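Local structure of probable 2-hydroxyhepta-2,4-diene-1,7-dioate isomerase (Thermus thermophilus, 2DFU) at residues Glu17-Thr22 and Tyr34-Val39; Val39-Pro44 and Gly90-Pro95; Glu100-Pro105 and Asp165-Leu170; Phe106-Leu111 and Ala148-Lys153; Val128-Ala133 and Ile209-Ser214. The protein probably acts as a metal-dependent isomerase of the fumarylacetoacetate hydrolase family, with 2-hydroxyhepta-2,4-diene-1,7-dioate as its likely substrate. All coordinates share one frame; numbering follows the deposited sequence.

Contact 1 (Glu17-Thr22 and Tyr34-Val39); sequences ELVLET and YDLASV
The carbonyl O of Tyr34 accepts from Val19 N at 2.7 Å. The bond is returned by Tyr34 N to Val19 O at 2.8 Å, so Val19 and Tyr34 form an antiparallel hydrogen-bonded pair. Tyr34 O also takes a CA-H...O contact from Leu18. Leu18 and Asp35 are the adjacent non-hydrogen-bonded pair. The ladder runs on to Leu36 N, which donates to Glu17 O at 2.8 Å, just as the second strand turns into the 3-10 segment 36-38.

On one face Val19 CG2 meets Leu36 CD1 at 3.9 Å, the two side chains crossing at about a right angle. The Tyr34 ring lies edge-on to Val19 O. Leu18 and Asp35 share the other face, with Leu18 CD2 3.5 Å from Asp35 OD1. Just beyond the strand end, the Glu17 side chain lies alongside Asp35, pointing the same way, and Glu17 OE1 is 3.6 Å from Asp35 OD1. This pairing of like charges is probably unfavourable. A water that donates to Glu17 OE1 and accepts from Ala37 N may offset it in part.

Glu21 turns its carboxylate to Arg32 and Arg10. Val19 packs on Leu4 and Phe6 of strand 2-6. Strand 18-22 pairs with strands 10-15 and 32-35 in the N-terminal region.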
# COMPACT_ATOMS: atom_id res chain seq x y z
N GLU A 17 -32.21 -2.23 11.58
CA GLU A 17 -31.89 -3.38 10.75
C GLU A 17 -31.94 -3.03 9.26
O GLU A 17 -31.80 -3.91 8.41
CB GLU A 17 -32.87 -4.51 11.02
CG GLU A 17 -34.30 -4.15 10.70
CD GLU A 17 -35.13 -5.36 10.31
OE1 GLU A 17 -34.69 -6.08 9.38
OE2 GLU A 17 -36.21 -5.59 10.91
N LEU A 18 -32.14 -1.76 8.95
CA LEU A 18 -32.22 -1.32 7.56
C LEU A 18 -30.98 -0.58 7.06
O LEU A 18 -30.45 0.28 7.75
CB LEU A 18 -33.43 -0.40 7.35
CG LEU A 18 -34.83 -1.01 7.36
CD1 LEU A 18 -35.87 0.10 7.37
CD2 LEU A 18 -35.02 -1.89 6.12
N VAL A 19 -30.55 -0.94 5.86
CA VAL A 19 -29.42 -0.29 5.22
C VAL A 19 -30.01 0.67 4.19
O VAL A 19 -30.70 0.24 3.26
CB VAL A 19 -28.52 -1.29 4.47
CG1 VAL A 19 -27.44 -0.55 3.70
CG2 VAL A 19 -27.89 -2.26 5.47
N LEU A 20 -29.76 1.96 4.36
CA LEU A 20 -30.28 2.95 3.43
C LEU A 20 -29.11 3.38 2.55
O LEU A 20 -28.16 3.99 3.03
CB LEU A 20 -30.86 4.14 4.21
CG LEU A 20 -31.86 3.61 5.25
CD1 LEU A 20 -32.15 4.65 6.31
CD2 LEU A 20 -33.13 3.18 4.53
N GLU A 21 -29.19 3.05 1.27
CA GLU A 21 -28.12 3.37 0.34
C GLU A 21 -27.91 4.86 0.12
O GLU A 21 -28.87 5.65 0.09
CB GLU A 21 -28.35 2.69 -1.02
CG GLU A 21 -27.25 3.00 -2.02
CD GLU A 21 -27.53 2.44 -3.40
OE1 GLU A 21 -28.65 2.61 -3.92
OE2 GLU A 21 -26.61 1.83 -3.98
N THR A 22 -26.65 5.24 -0.04
CA THR A 22 -26.26 6.62 -0.26
C THR A 22 -25.30 6.73 -1.43
O THR A 22 -24.66 5.75 -1.83
CB THR A 22 -25.57 7.22 0.97
OG1 THR A 22 -24.45 6.40 1.34
CG2 THR A 22 -26.55 7.32 2.14
N TYR A 34 -32.28 -1.75 1.99
CA TYR A 34 -32.12 -3.19 2.04
C TYR A 34 -32.15 -3.63 3.50
O TYR A 34 -31.89 -2.83 4.39
CB TYR A 34 -30.77 -3.62 1.48
CG TYR A 34 -30.41 -3.10 0.10
CD1 TYR A 34 -30.09 -1.75 -0.10
CD2 TYR A 34 -30.35 -3.96 -0.99
CE1 TYR A 34 -29.72 -1.28 -1.36
CE2 TYR A 34 -29.98 -3.50 -2.25
CZ TYR A 34 -29.66 -2.16 -2.43
OH TYR A 34 -29.29 -1.72 -3.68
N ASP A 35 -32.47 -4.90 3.74
CA ASP A 35 -32.44 -5.41 5.10
C ASP A 35 -30.97 -5.78 5.32
O ASP A 35 -30.33 -6.31 4.41
CB ASP A 35 -33.30 -6.68 5.27
CG ASP A 35 -34.78 -6.37 5.29
OD1 ASP A 35 -35.17 -5.37 5.93
OD2 ASP A 35 -35.56 -7.14 4.69
N LEU A 36 -30.44 -5.50 6.50
CA LEU A 36 -29.05 -5.82 6.78
C LEU A 36 -28.73 -7.29 6.49
O LEU A 36 -27.71 -7.60 5.86
CB LEU A 36 -28.72 -5.50 8.24
CG LEU A 36 -27.28 -5.81 8.63
CD1 LEU A 36 -26.32 -5.05 7.73
CD2 LEU A 36 -27.06 -5.44 10.09
N ALA A 37 -29.60 -8.18 6.96
CA ALA A 37 -29.40 -9.61 6.79
C ALA A 37 -29.30 -10.05 5.33
O ALA A 37 -28.75 -11.11 5.04
CB ALA A 37 -30.53 -10.39 7.50
N SER A 38 -29.80 -9.23 4.42
CA SER A 38 -29.78 -9.56 3.00
C SER A 38 -28.58 -9.05 2.20
O SER A 38 -28.42 -9.41 1.04
CB SER A 38 -31.06 -9.06 2.33
OG SER A 38 -32.21 -9.56 2.99
N VAL A 39 -27.74 -8.20 2.80
CA VAL A 39 -26.60 -7.69 2.05
C VAL A 39 -25.29 -8.36 2.43
O VAL A 39 -25.19 -9.01 3.47
CB VAL A 39 -26.43 -6.16 2.24
CG1 VAL A 39 -27.74 -5.45 1.97
CG2 VAL A 39 -25.93 -5.85 3.66
O HOH W 1 -31.89 -7.39 8.73

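Contact 2 (Val39-Pro44 and Gly90-Pro95); sequences VTLLPP and GNPRDP
Leu41 and Pro92 make the apolar half of this contact, and Asn91 makes the polar half. Asn91 opens a type I beta turn that ends at Asp94, and the same residue forms an Asx turn. The contact joins the weakly bonded strand 41-42 of the N-terminal region to the loop after strand 86-87.

The closer packing is around one methyl of Leu41. Leu41 CD1 lies 3.9 Å from Pro92 CD, and the two side chains cross at about a right angle. Leu41 CD1 is also 4.1 Å from Gly90 O and reaches the Asn91 backbone. Beyond these segments, Leu41 packs on Leu4 and Pro172, and Pro92 packs on Trp173. Apolar side chains of strands 2-6 and 168-175 thus continue the buried side.

The polar side is held more loosely. CG of Asn91 is anti to its backbone N (chi1 -173°), which carries the amide toward Val39. Asn91 ND2 reaches Val39 O at 3.1 Å, but the N-H...O angle is 125° and the bond is weak. A water accepts a sound bond from Leu41 N at 2.9 Å and a weak one from Asn91 ND2. It therefore links the two segments beside the direct bond. Asn91 ND2 also hydrogen-bonds Leu36 O, outside these segments, so the amide does not depend on the weak bond alone.

The turn itself is firmer than the link across it. Asp94 N donates to Asn91 O at 2.8 Å, closing the beta turn. At the other end of the amide, OD1 of Asn91 accepts from Arg93 N at 2.9 Å, with an N-H...O angle of 164°.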
# COMPACT_ATOMS: atom_id res chain seq x y z
N VAL A 39 -27.74 -8.20 2.80
CA VAL A 39 -26.60 -7.69 2.05
C VAL A 39 -25.29 -8.36 2.43
O VAL A 39 -25.19 -9.01 3.47
CB VAL A 39 -26.43 -6.16 2.24
CG1 VAL A 39 -27.74 -5.45 1.97
CG2 VAL A 39 -25.93 -5.85 3.66
N THR A 40 -24.29 -8.21 1.57
CA THR A 40 -22.97 -8.76 1.84
C THR A 40 -22.12 -7.60 2.35
O THR A 40 -21.77 -6.69 1.60
CB THR A 40 -22.32 -9.34 0.58
OG1 THR A 40 -23.10 -10.45 0.11
CG2 THR A 40 -20.90 -9.80 0.88
N LEU A 41 -21.81 -7.62 3.64
CA LEU A 41 -21.00 -6.58 4.26
C LEU A 41 -19.57 -6.59 3.74
O LEU A 41 -18.95 -7.64 3.65
CB LEU A 41 -20.96 -6.75 5.77
CG LEU A 41 -21.75 -5.78 6.65
CD1 LEU A 41 -21.19 -5.86 8.06
CD2 LEU A 41 -21.61 -4.35 6.12
N LEU A 42 -19.05 -5.41 3.43
CA LEU A 42 -17.69 -5.27 2.94
C LEU A 42 -16.89 -4.38 3.90
O LEU A 42 -17.46 -3.73 4.77
CB LEU A 42 -17.69 -4.59 1.56
CG LEU A 42 -18.45 -5.27 0.41
CD1 LEU A 42 -18.45 -4.35 -0.82
CD2 LEU A 42 -17.78 -6.62 0.09
N PRO A 43 -15.56 -4.37 3.76
CA PRO A 43 -14.78 -3.51 4.66
C PRO A 43 -15.27 -2.08 4.34
O PRO A 43 -15.44 -1.72 3.17
CB PRO A 43 -13.35 -3.76 4.21
CG PRO A 43 -13.39 -5.20 3.77
CD PRO A 43 -14.68 -5.26 2.98
N PRO A 44 -15.50 -1.25 5.37
CA PRO A 44 -15.98 0.12 5.21
C PRO A 44 -15.00 1.16 4.68
O PRO A 44 -14.97 2.30 5.16
CB PRO A 44 -16.48 0.47 6.60
CG PRO A 44 -15.46 -0.22 7.47
CD PRO A 44 -15.31 -1.58 6.80
N GLY A 90 -17.82 -10.28 9.28
CA GLY A 90 -19.02 -11.07 9.36
C GLY A 90 -20.22 -10.15 9.55
O GLY A 90 -20.14 -9.16 10.29
N ASN A 91 -21.31 -10.46 8.85
CA ASN A 91 -22.55 -9.70 8.96
C ASN A 91 -23.14 -10.03 10.34
O ASN A 91 -23.33 -11.20 10.67
CB ASN A 91 -23.51 -10.16 7.86
CG ASN A 91 -24.76 -9.31 7.77
OD1 ASN A 91 -25.43 -9.05 8.77
ND2 ASN A 91 -25.09 -8.88 6.56
N PRO A 92 -23.42 -9.01 11.17
CA PRO A 92 -23.98 -9.24 12.51
C PRO A 92 -25.27 -10.07 12.56
O PRO A 92 -25.64 -10.59 13.61
CB PRO A 92 -24.18 -7.82 13.04
CG PRO A 92 -23.05 -7.08 12.40
CD PRO A 92 -23.11 -7.59 10.97
N ARG A 93 -25.95 -10.19 11.43
CA ARG A 93 -27.18 -10.97 11.39
C ARG A 93 -26.90 -12.47 11.19
O ARG A 93 -27.79 -13.30 11.35
CB ARG A 93 -28.09 -10.45 10.28
CG ARG A 93 -28.42 -8.96 10.43
CD ARG A 93 -29.22 -8.66 11.71
NE ARG A 93 -30.56 -9.25 11.68
CZ ARG A 93 -31.66 -8.63 12.10
NH1 ARG A 93 -31.59 -7.40 12.60
NH2 ARG A 93 -32.84 -9.24 12.01
N ASP A 94 -25.65 -12.80 10.85
CA ASP A 94 -25.19 -14.19 10.65
C ASP A 94 -23.66 -14.14 10.54
O ASP A 94 -23.08 -14.40 9.49
CB ASP A 94 -25.80 -14.79 9.38
CG ASP A 94 -25.27 -16.19 9.09
OD1 ASP A 94 -24.84 -16.89 10.03
OD2 ASP A 94 -25.30 -16.61 7.91
N PRO A 95 -22.99 -13.81 11.66
CA PRO A 95 -21.54 -13.67 11.86
C PRO A 95 -20.64 -14.72 11.25
O PRO A 95 -19.92 -14.47 10.28
CB PRO A 95 -21.39 -13.65 13.38
CG PRO A 95 -22.70 -13.16 13.86
CD PRO A 95 -23.67 -13.86 12.97
O HOH W 2 -22.36 -10.20 4.96

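Contact 3 (Glu100-Pro105 and Asp165-Leu170); sequences EPVPYP and DKFLPL
Glu100 and Lys166 cross at about a right angle and meet in a salt bridge, NZ of Lys166 lying 2.6 Å from OE2 of Glu100. The ammonium approaches from above the carboxylate plane, 40° out of it. The lysine chain bends at chi2 (-52°) and is extended beyond. Lys166 CG lies 3.9 Å from Pro103 CD, the two side chains running obliquely. A water donates to Glu100 OE1 at 2.8 Å and accepts a weak bond from Lys166 NZ. The same OE1 takes a hydrogen bond from Arg88 N, so both carboxylate oxygens have partners.

The contact sets the weakly bonded strand 102-104, outermost within this chain in its sheet, against the start of strand 168-175, within the fumarylacetoacetate hydrolase family region. There is no backbone ladder between the two segments. Side chains fill the join instead. Val102 CG2 touches Lys166 O at 3.3 Å. The Val102 and Pro169 side chains cross at about a right angle, Val102 CG2 to Pro169 CG 3.8 Å. Phe167 and Pro105 meet tip to tip: Pro105 CG sits at the ring edge, in plane, 3.6 Å from CE1 of Phe167. Asp165 extends to the second subunit, where its OD2 is hydrogen-bonded to Thr218 OG1 of that chain.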
# COMPACT_ATOMS: atom_id res chain seq x y z
N GLU A 100 -15.52 -13.50 6.03
CA GLU A 100 -14.55 -14.08 5.10
C GLU A 100 -13.46 -14.73 5.94
O GLU A 100 -12.81 -14.06 6.75
CB GLU A 100 -13.96 -13.00 4.20
CG GLU A 100 -12.83 -13.49 3.31
CD GLU A 100 -12.50 -12.50 2.19
OE1 GLU A 100 -12.70 -11.28 2.40
OE2 GLU A 100 -12.04 -12.95 1.12
N PRO A 101 -13.25 -16.04 5.77
CA PRO A 101 -12.23 -16.73 6.55
C PRO A 101 -10.82 -16.27 6.23
O PRO A 101 -10.50 -15.93 5.09
CB PRO A 101 -12.42 -18.21 6.17
CG PRO A 101 -13.86 -18.27 5.70
CD PRO A 101 -13.99 -16.99 4.92
N VAL A 102 -9.98 -16.23 7.26
CA VAL A 102 -8.58 -15.88 7.09
C VAL A 102 -7.89 -17.25 7.04
O VAL A 102 -7.87 -17.98 8.03
CB VAL A 102 -8.02 -15.11 8.31
CG1 VAL A 102 -6.52 -14.88 8.13
CG2 VAL A 102 -8.75 -13.79 8.47
N PRO A 103 -7.36 -17.63 5.87
CA PRO A 103 -6.69 -18.93 5.77
C PRO A 103 -5.45 -19.00 6.66
O PRO A 103 -4.67 -18.06 6.68
CB PRO A 103 -6.33 -19.02 4.29
CG PRO A 103 -7.34 -18.15 3.62
CD PRO A 103 -7.42 -16.97 4.56
N TYR A 104 -5.28 -20.09 7.40
CA TYR A 104 -4.07 -20.22 8.21
C TYR A 104 -3.02 -20.57 7.15
O TYR A 104 -3.05 -21.65 6.57
CB TYR A 104 -4.21 -21.36 9.22
CG TYR A 104 -3.14 -21.30 10.29
CD1 TYR A 104 -1.80 -21.41 9.95
CD2 TYR A 104 -3.47 -21.07 11.62
CE1 TYR A 104 -0.80 -21.28 10.91
CE2 TYR A 104 -2.49 -20.95 12.60
CZ TYR A 104 -1.16 -21.05 12.23
OH TYR A 104 -0.17 -20.90 13.18
N PRO A 105 -2.09 -19.64 6.88
CA PRO A 105 -1.03 -19.80 5.88
C PRO A 105 -0.09 -20.98 6.01
O PRO A 105 0.14 -21.50 7.10
CB PRO A 105 -0.28 -18.47 5.95
CG PRO A 105 -1.28 -17.53 6.52
CD PRO A 105 -1.93 -18.36 7.58
N ASP A 165 -2.46 -12.10 2.19
CA ASP A 165 -3.88 -11.99 1.86
C ASP A 165 -4.77 -12.26 3.08
O ASP A 165 -4.50 -13.17 3.86
CB ASP A 165 -4.26 -12.97 0.74
CG ASP A 165 -3.69 -12.58 -0.61
OD1 ASP A 165 -3.27 -11.41 -0.78
OD2 ASP A 165 -3.67 -13.43 -1.52
N LYS A 166 -5.82 -11.45 3.23
CA LYS A 166 -6.78 -11.57 4.33
C LYS A 166 -6.22 -11.32 5.73
O LYS A 166 -6.85 -11.67 6.72
CB LYS A 166 -7.47 -12.94 4.32
CG LYS A 166 -7.89 -13.46 2.95
CD LYS A 166 -8.72 -12.46 2.14
CE LYS A 166 -9.05 -13.05 0.77
NZ LYS A 166 -9.83 -12.13 -0.09
N PHE A 167 -5.03 -10.72 5.84
CA PHE A 167 -4.48 -10.45 7.17
C PHE A 167 -5.07 -9.21 7.82
O PHE A 167 -4.54 -8.69 8.80
CB PHE A 167 -2.96 -10.32 7.10
CG PHE A 167 -2.23 -11.63 7.30
CD1 PHE A 167 -2.85 -12.84 6.98
CD2 PHE A 167 -0.92 -11.64 7.77
CE1 PHE A 167 -2.17 -14.05 7.15
CE2 PHE A 167 -0.23 -12.84 7.94
CZ PHE A 167 -0.86 -14.05 7.62
N LEU A 168 -6.19 -8.72 7.28
CA LEU A 168 -6.82 -7.55 7.86
C LEU A 168 -8.35 -7.53 7.81
O LEU A 168 -8.94 -6.82 6.99
CB LEU A 168 -6.28 -6.26 7.24
CG LEU A 168 -6.80 -4.97 7.90
CD1 LEU A 168 -6.37 -4.93 9.37
CD2 LEU A 168 -6.29 -3.75 7.16
N PRO A 169 -9.00 -8.34 8.65
CA PRO A 169 -10.47 -8.33 8.65
C PRO A 169 -10.81 -6.90 9.08
O PRO A 169 -10.16 -6.37 9.99
CB PRO A 169 -10.82 -9.36 9.72
CG PRO A 169 -9.71 -10.35 9.62
CD PRO A 169 -8.48 -9.46 9.47
N LEU A 170 -11.79 -6.27 8.45
CA LEU A 170 -12.12 -4.89 8.81
C LEU A 170 -13.61 -4.61 8.73
O LEU A 170 -14.24 -4.90 7.71
CB LEU A 170 -11.37 -3.92 7.88
CG LEU A 170 -11.39 -2.43 8.23
CD1 LEU A 170 -10.33 -2.14 9.28
CD2 LEU A 170 -11.13 -1.61 6.98
O HOH W 3 -11.60 -9.32 0.73

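Contact 4 (Phe106-Leu111 and Ala148-Lys153); sequences FFTEEL and ARDVQK
The small CB of Ala148 fits among Phe107, Thr108 and Leu111. Ala148 CB lies 3.9 Å from Phe107 CE1 and 3.6 Å from Thr108 OG1. Beside it, Val151 CG1 meets the edge of the Phe107 ring, 3.9 Å from Phe107 CD1, and also touches Phe107 O. Phe107 packs further on Arg160 and on Phe216 of the second subunit.

The second bump is Asp150, which pushes its carboxylate into the bend made by Thr108 and Glu109. OD1 of Asp150 accepts from Thr108 OG1 at 2.6 Å, and OD2 of Asp150 accepts from Glu109 N at 2.9 Å. Both donors come on the syn side. CG of Asp150 lies between its own backbone N and carbonyl carbon (chi1 40°), and OD1 also accepts from Val151 N on the anti side. Thr108 OG1 accepts from Glu110 N at 3.0 Å. This is an ST turn, and it shapes the bend that receives the carboxylate.

The contact packs the loop before strand 111-121 against the first turn of helix 149-154. Where the strand begins, Leu111 and Ala148 form an antiparallel non-hydrogen-bonded pair. Next to it, Arg149 N donates to Glu110 O at 2.9 Å. The Glu110 and Arg149 side chains run obliquely past each other, Glu110 CG 3.6 Å from Arg149 CB.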
# COMPACT_ATOMS: atom_id res chain seq x y z
N PHE A 106 0.45 -21.39 4.87
CA PHE A 106 1.39 -22.50 4.82
C PHE A 106 2.76 -22.06 5.31
O PHE A 106 3.48 -22.85 5.92
CB PHE A 106 1.51 -23.02 3.39
CG PHE A 106 2.59 -24.05 3.21
CD1 PHE A 106 2.52 -25.28 3.87
CD2 PHE A 106 3.70 -23.78 2.41
CE1 PHE A 106 3.55 -26.22 3.73
CE2 PHE A 106 4.73 -24.71 2.27
CZ PHE A 106 4.65 -25.93 2.93
N PHE A 107 3.10 -20.80 5.05
CA PHE A 107 4.41 -20.25 5.42
C PHE A 107 4.66 -19.94 6.90
O PHE A 107 5.76 -19.55 7.28
CB PHE A 107 4.71 -19.00 4.58
CG PHE A 107 3.82 -17.82 4.90
CD1 PHE A 107 4.06 -17.02 6.02
CD2 PHE A 107 2.74 -17.50 4.07
CE1 PHE A 107 3.24 -15.92 6.31
CE2 PHE A 107 1.91 -16.42 4.36
CZ PHE A 107 2.16 -15.63 5.48
N THR A 108 3.64 -20.11 7.73
CA THR A 108 3.81 -19.81 9.15
C THR A 108 3.22 -20.88 10.05
O THR A 108 2.42 -21.70 9.63
CB THR A 108 3.15 -18.46 9.52
OG1 THR A 108 3.47 -18.11 10.88
CG2 THR A 108 1.63 -18.55 9.38
N GLU A 109 3.64 -20.85 11.31
CA GLU A 109 3.13 -21.77 12.30
C GLU A 109 2.99 -20.97 13.58
O GLU A 109 2.90 -21.52 14.68
CB GLU A 109 4.10 -22.95 12.49
CG GLU A 109 4.19 -23.82 11.24
CD GLU A 109 5.01 -25.08 11.46
OE1 GLU A 109 6.23 -24.96 11.72
OE2 GLU A 109 4.43 -26.18 11.37
N GLU A 110 2.96 -19.65 13.42
CA GLU A 110 2.85 -18.74 14.55
C GLU A 110 1.91 -17.58 14.23
O GLU A 110 2.31 -16.41 14.25
CB GLU A 110 4.24 -18.20 14.90
CG GLU A 110 4.43 -17.89 16.37
CD GLU A 110 4.27 -19.12 17.24
OE1 GLU A 110 5.07 -20.07 17.08
OE2 GLU A 110 3.35 -19.14 18.08
N LEU A 111 0.66 -17.90 13.92
CA LEU A 111 -0.34 -16.89 13.59
C LEU A 111 -0.97 -16.34 14.87
O LEU A 111 -1.47 -17.11 15.69
CB LEU A 111 -1.44 -17.50 12.71
CG LEU A 111 -2.25 -16.49 11.90
CD1 LEU A 111 -1.37 -15.89 10.80
CD2 LEU A 111 -3.46 -17.18 11.28
N ALA A 148 1.89 -13.02 11.45
CA ALA A 148 2.63 -14.27 11.40
C ALA A 148 3.96 -13.95 12.09
O ALA A 148 4.89 -13.43 11.47
CB ALA A 148 2.86 -14.69 9.96
N ARG A 149 4.02 -14.24 13.39
CA ARG A 149 5.17 -13.96 14.23
C ARG A 149 6.52 -14.55 13.86
O ARG A 149 7.54 -13.89 14.04
CB ARG A 149 4.87 -14.35 15.68
CG ARG A 149 3.58 -13.78 16.23
CD ARG A 149 3.81 -12.82 17.38
NE ARG A 149 4.62 -11.67 16.98
CZ ARG A 149 4.57 -10.48 17.59
NH1 ARG A 149 3.74 -10.29 18.61
NH2 ARG A 149 5.35 -9.49 17.18
N ASP A 150 6.55 -15.78 13.35
CA ASP A 150 7.84 -16.36 13.01
C ASP A 150 8.54 -15.64 11.87
O ASP A 150 9.68 -15.20 12.02
CB ASP A 150 7.72 -17.87 12.71
CG ASP A 150 6.49 -18.22 11.91
OD1 ASP A 150 5.86 -17.31 11.32
OD2 ASP A 150 6.15 -19.42 11.86
N VAL A 151 7.87 -15.50 10.73
CA VAL A 151 8.48 -14.82 9.60
C VAL A 151 8.73 -13.35 9.93
O VAL A 151 9.61 -12.72 9.35
CB VAL A 151 7.59 -14.92 8.34
CG1 VAL A 151 7.40 -16.39 7.97
CG2 VAL A 151 6.25 -14.25 8.58
N GLN A 152 7.97 -12.82 10.88
CA GLN A 152 8.13 -11.43 11.30
C GLN A 152 9.52 -11.20 11.89
O GLN A 152 10.07 -10.10 11.81
CB GLN A 152 7.06 -11.06 12.33
CG GLN A 152 7.22 -9.67 12.95
CD GLN A 152 6.10 -9.34 13.92
OE1 GLN A 152 5.66 -10.20 14.69
NE2 GLN A 152 5.63 -8.09 13.89
N LYS A 153 10.10 -12.25 12.47
CA LYS A 153 11.42 -12.16 13.07
C LYS A 153 12.54 -12.39 12.07
O LYS A 153 13.61 -11.80 12.19
CB LYS A 153 11.56 -13.17 14.21
CG LYS A 153 10.65 -12.94 15.41
CD LYS A 153 10.87 -14.05 16.45
CE LYS A 153 10.00 -13.87 17.69
NZ LYS A 153 8.55 -14.05 17.41

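Contact 5 (Val128-Ala133 and Ile209-Ser214); sequences VPPEKA and ILSYIS
Helix 206-214 is joined here to the loop that leads into the short, weakly bonded helix 130-133, both in the fumarylacetoacetate hydrolase family region. Two serines on one side of the longer helix hold the backbone of Val128 at both its polar atoms.

Ser211 OG donates to Val128 O at 2.7 Å, lying in the carbonyl plane. Ser211 CA adds a CA-H...O contact to the same oxygen. One turn further on, Ser214 OG accepts from Val128 N at 3.0 Å, and the bond is nearly straight at 172°. Ser214 OG gives its own hydrogen to Ser211 O at 2.6 Å, back within the helix. Ser214 OG lies between its own backbone N and carbonyl carbon (chi1 72°), which turns it back to Ser211 O.

Apolar groups close in beside these bonds. Pro130 CD and CG lie beside the Ser211 hydroxyl, with Pro130 CD 3.2 Å from Ser211 OG. Ala133 CB meets Leu210 CB at 4.2 Å. On other sides of the helix, Ile209 and Ile213 pack on Val225 of strand 224-226. Trp264 of the second subunit packs on Pro130 and Ser211.

The chemistry is a short hydrogen-bond chain from Val128 N through the Ser214 hydroxyl to Ser211 O. Ser214 is donor and acceptor at once, which fixes the direction of its hydroxyl. Both serines are buried, and each hydroxyl has a hydrogen-bond partner in backbone atoms.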
# COMPACT_ATOMS: atom_id res chain seq x y z
N VAL A 128 -0.47 17.98 8.96
CA VAL A 128 -1.62 18.39 9.76
C VAL A 128 -1.22 18.36 11.23
O VAL A 128 -0.66 17.37 11.70
CB VAL A 128 -2.81 17.42 9.53
CG1 VAL A 128 -3.99 17.82 10.40
CG2 VAL A 128 -3.20 17.43 8.06
N PRO A 129 -1.48 19.45 11.96
CA PRO A 129 -1.11 19.46 13.38
C PRO A 129 -2.08 18.60 14.19
O PRO A 129 -3.24 18.44 13.82
CB PRO A 129 -1.19 20.94 13.74
CG PRO A 129 -2.30 21.42 12.88
CD PRO A 129 -2.01 20.76 11.55
N PRO A 130 -1.62 18.05 15.31
CA PRO A 130 -2.47 17.21 16.16
C PRO A 130 -3.86 17.78 16.41
O PRO A 130 -4.86 17.05 16.35
CB PRO A 130 -1.66 17.08 17.44
CG PRO A 130 -0.24 17.09 16.93
CD PRO A 130 -0.28 18.20 15.91
N GLU A 131 -3.93 19.08 16.68
CA GLU A 131 -5.20 19.75 16.97
C GLU A 131 -6.20 19.76 15.82
O GLU A 131 -7.38 20.01 16.03
CB GLU A 131 -4.97 21.20 17.42
CG GLU A 131 -3.77 21.41 18.32
CD GLU A 131 -2.48 21.53 17.53
OE1 GLU A 131 -2.38 22.44 16.68
OE2 GLU A 131 -1.56 20.71 17.76
N LYS A 132 -5.73 19.52 14.60
CA LYS A 132 -6.63 19.52 13.46
C LYS A 132 -6.81 18.12 12.87
O LYS A 132 -7.56 17.93 11.92
CB LYS A 132 -6.12 20.46 12.36
CG LYS A 132 -6.11 21.93 12.75
CD LYS A 132 -5.99 22.80 11.50
CE LYS A 132 -5.98 24.28 11.85
NZ LYS A 132 -4.76 24.65 12.63
N ALA A 133 -6.12 17.14 13.44
CA ALA A 133 -6.17 15.77 12.95
C ALA A 133 -7.58 15.16 12.85
O ALA A 133 -8.03 14.81 11.76
CB ALA A 133 -5.28 14.88 13.81
N ILE A 209 -1.12 10.26 16.03
CA ILE A 209 -0.71 9.28 15.04
C ILE A 209 -0.93 9.82 13.62
O ILE A 209 -0.02 9.78 12.79
CB ILE A 209 -1.48 7.96 15.22
CG1 ILE A 209 -1.03 7.30 16.51
CG2 ILE A 209 -1.27 7.05 14.00
CD1 ILE A 209 -1.83 6.06 16.88
N LEU A 210 -2.13 10.32 13.36
CA LEU A 210 -2.45 10.86 12.04
C LEU A 210 -1.53 12.03 11.71
O LEU A 210 -1.04 12.14 10.59
CB LEU A 210 -3.90 11.32 11.98
CG LEU A 210 -4.98 10.26 12.18
CD1 LEU A 210 -6.34 10.93 12.20
CD2 LEU A 210 -4.91 9.22 11.06
N SER A 211 -1.33 12.90 12.70
CA SER A 211 -0.47 14.07 12.53
C SER A 211 0.95 13.64 12.19
O SER A 211 1.55 14.15 11.24
CB SER A 211 -0.45 14.90 13.82
OG SER A 211 0.45 15.98 13.72
N TYR A 212 1.48 12.71 12.97
CA TYR A 212 2.83 12.20 12.76
C TYR A 212 2.98 11.67 11.34
O TYR A 212 3.89 12.07 10.61
CB TYR A 212 3.15 11.09 13.76
CG TYR A 212 4.51 10.48 13.55
CD1 TYR A 212 5.67 11.21 13.81
CD2 TYR A 212 4.64 9.19 13.04
CE1 TYR A 212 6.93 10.66 13.57
CE2 TYR A 212 5.89 8.63 12.79
CZ TYR A 212 7.03 9.37 13.06
OH TYR A 212 8.26 8.81 12.81
N ILE A 213 2.09 10.77 10.94
CA ILE A 213 2.14 10.20 9.61
C ILE A 213 2.14 11.29 8.54
O ILE A 213 2.92 11.23 7.60
CB ILE A 213 0.92 9.26 9.36
CG1 ILE A 213 1.01 8.04 10.28
CG2 ILE A 213 0.89 8.81 7.90
CD1 ILE A 213 -0.26 7.22 10.33
N SER A 214 1.27 12.29 8.70
CA SER A 214 1.15 13.36 7.71
C SER A 214 2.38 14.24 7.53
O SER A 214 2.44 15.01 6.57
CB SER A 214 -0.05 14.26 8.05
OG SER A 214 0.22 15.06 9.19

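In the fold
Contacts 1, 2 and 3 follow one another along the chain and all reach the large mixed strand system. Contacts 1 and 2 lie about 10 Å apart between centres and share Val39. Contact 2 joins the N-terminal family region to the hydrolase region, and its Pro43 and Pro44 touch Leu170 of contact 3. Contact 4 falls within the chain span of contact 3, about 14 Å away between centres, and Phe167 packs on Leu111 there. Contact 5 stands apart, about 30 Å from contact 3 between centres, and its segments alternate with those of contacts 3 and 4. Contacts 3, 4 and 5 each reach the second subunit, so the dimer interface draws on distant parts of the chain.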